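Local coordinates for cryptic loci regulator 2 (Schizosaccharomyces pombe 972h-, PDB 5IKJ), which promotes transcriptional silencing upstream of histone deacetylases and supports nucleosome positioning at heterochromatic loci as part of the SHREC repressor complex, at residues Q65-G70 with H189-I194. Numbering follows the deposited sequence.
Sequences QHVFGG and HLYWLI. With ZN (zinc ion), chain C.
The imidazole of H66 lies flat over the phenol ring of Y191, a face-to-face stack whose centroids are 3.5 Å apart and whose planes differ by 8°. Offset is small: H66 CE1 stands 3.3 Å above the tyrosine plane, over its centre, and Y191 CE1 in turn sits over the middle of the imidazole. Both side chains extend with CG anti to the backbone N (chi1 -158° for H66, 177° for Y191), which carries each ring out from its own helix into the space between helices 50-67 and 183-195. The rings bridge backbones that stay well apart, V67 CA and Y191 CA, the nearest such pair, being 7.8 Å from each other.

Beside the stack, V67 and I194 meet tip to tip. V67 CG2 and I194 CD1 are 3.2 Å apart, closer than methyls normally come; with I194 chi2 away from a staggered value, the exact fit here is doubtful, though the apolar contact itself is clear. Contact between V67 CG2 and Y191 CE1 is looser, at 4.1 Å. The other margin is polar and less enclosed: H66 remains partly exposed, and its NE2 is hydrogen-bonded to E225 of helix 214-237, whereas Y191, V67 and I194 are buried.

An alanine in place of Y191 would probably leave one imidazole face without its stacking partner and set the ring freer to turn about its bond to E225. One turn before L193 on the same helix, H189 binds zinc through ND1 at 2.1 Å, with C204, C206 and C209 completing the site. No hydrogen bond crosses between the two segments; their cohesion is therefore aromatic and apolar, and the E225 bond, which would tend to favour a positively charged imidazole, may strengthen the stack by polarising it against the electron-rich phenol.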
# COMPACT_ATOMS: atom_id res chain seq x y z
N GLN A 65 1.41 13.88 9.50
CA GLN A 65 1.16 12.44 9.58
C GLN A 65 0.41 11.92 8.36
O GLN A 65 0.43 10.71 8.11
CB GLN A 65 0.39 12.12 10.86
CG GLN A 65 1.17 12.40 12.13
CD GLN A 65 0.30 12.33 13.38
OE1 GLN A 65 -0.89 12.06 13.30
NE2 GLN A 65 0.91 12.58 14.53
N HIS A 66 -0.24 12.80 7.61
CA HIS A 66 -0.92 12.38 6.39
C HIS A 66 0.03 12.36 5.21
O HIS A 66 0.14 11.35 4.50
CB HIS A 66 -2.10 13.31 6.12
CG HIS A 66 -3.16 12.71 5.24
ND1 HIS A 66 -4.38 13.31 5.03
CD2 HIS A 66 -3.18 11.56 4.52
CE1 HIS A 66 -5.11 12.57 4.22
NE2 HIS A 66 -4.41 11.50 3.90
N VAL A 67 0.75 13.47 4.98
CA VAL A 67 1.62 13.56 3.81
C VAL A 67 2.79 12.60 3.94
O VAL A 67 3.19 11.95 2.97
CB VAL A 67 2.10 15.01 3.61
CG1 VAL A 67 2.80 15.15 2.27
CG2 VAL A 67 0.94 15.97 3.69
N PHE A 68 3.37 12.51 5.14
CA PHE A 68 4.51 11.64 5.39
C PHE A 68 4.11 10.34 6.07
O PHE A 68 4.96 9.69 6.70
CB PHE A 68 5.56 12.38 6.22
CG PHE A 68 6.02 13.67 5.60
CD1 PHE A 68 6.67 13.67 4.38
CD2 PHE A 68 5.81 14.88 6.24
CE1 PHE A 68 7.10 14.85 3.80
CE2 PHE A 68 6.23 16.06 5.66
CZ PHE A 68 6.88 16.05 4.44
N GLY A 69 2.85 9.95 5.96
CA GLY A 69 2.38 8.71 6.55
C GLY A 69 1.18 8.14 5.82
O GLY A 69 1.33 7.42 4.84
N GLY A 70 -0.01 8.47 6.30
CA GLY A 70 -1.24 7.97 5.71
C GLY A 70 -1.66 6.63 6.31
O GLY A 70 -0.86 5.88 6.87
N HIS A 189 -9.62 19.57 3.23
CA HIS A 189 -9.33 20.61 2.25
C HIS A 189 -7.87 21.05 2.33
O HIS A 189 -7.22 21.26 1.30
CB HIS A 189 -10.26 21.81 2.45
CG HIS A 189 -10.28 22.76 1.29
ND1 HIS A 189 -10.95 22.48 0.12
CD2 HIS A 189 -9.71 23.97 1.12
CE1 HIS A 189 -10.80 23.49 -0.72
NE2 HIS A 189 -10.04 24.41 -0.13
N LEU A 190 -7.34 21.19 3.55
CA LEU A 190 -5.93 21.50 3.70
C LEU A 190 -5.06 20.47 3.00
O LEU A 190 -4.10 20.83 2.30
CB LEU A 190 -5.56 21.57 5.19
CG LEU A 190 -4.09 21.84 5.50
CD1 LEU A 190 -3.67 23.21 4.97
CD2 LEU A 190 -3.82 21.74 6.99
N TYR A 191 -5.38 19.19 3.17
CA TYR A 191 -4.59 18.13 2.55
C TYR A 191 -4.69 18.19 1.03
O TYR A 191 -3.72 17.89 0.32
CB TYR A 191 -5.06 16.78 3.08
CG TYR A 191 -4.37 15.59 2.45
CD1 TYR A 191 -3.11 15.20 2.87
CD2 TYR A 191 -5.00 14.84 1.46
CE1 TYR A 191 -2.48 14.10 2.30
CE2 TYR A 191 -4.38 13.75 0.89
CZ TYR A 191 -3.12 13.38 1.32
OH TYR A 191 -2.50 12.29 0.75
N TRP A 192 -5.86 18.57 0.50
CA TRP A 192 -6.01 18.73 -0.94
C TRP A 192 -5.17 19.90 -1.46
O TRP A 192 -4.63 19.84 -2.56
CB TRP A 192 -7.48 18.93 -1.29
CG TRP A 192 -7.72 19.30 -2.72
CD1 TRP A 192 -7.78 18.45 -3.78
CD2 TRP A 192 -7.96 20.61 -3.24
NE1 TRP A 192 -8.03 19.15 -4.94
CE2 TRP A 192 -8.15 20.48 -4.63
CE3 TRP A 192 -8.04 21.88 -2.67
CZ2 TRP A 192 -8.40 21.57 -5.46
CZ3 TRP A 192 -8.29 22.97 -3.49
CH2 TRP A 192 -8.46 22.80 -4.87
N LEU A 193 -5.06 20.97 -0.67
CA LEU A 193 -4.32 22.15 -1.11
C LEU A 193 -2.85 21.83 -1.32
O LEU A 193 -2.21 22.35 -2.24
CB LEU A 193 -4.48 23.28 -0.10
CG LEU A 193 -5.77 24.10 -0.18
CD1 LEU A 193 -5.85 25.05 1.00
CD2 LEU A 193 -5.86 24.86 -1.49
N ILE A 194 -2.28 20.96 -0.47
CA ILE A 194 -0.86 20.66 -0.57
C ILE A 194 -0.57 19.43 -1.43
O ILE A 194 0.59 19.23 -1.83
CB ILE A 194 -0.24 20.46 0.82
CG1 ILE A 194 -0.86 19.26 1.52
CG2 ILE A 194 -0.40 21.71 1.67
CD1 ILE A 194 -0.05 18.00 1.41
ZN ZN C . -12.11 20.77 -0.26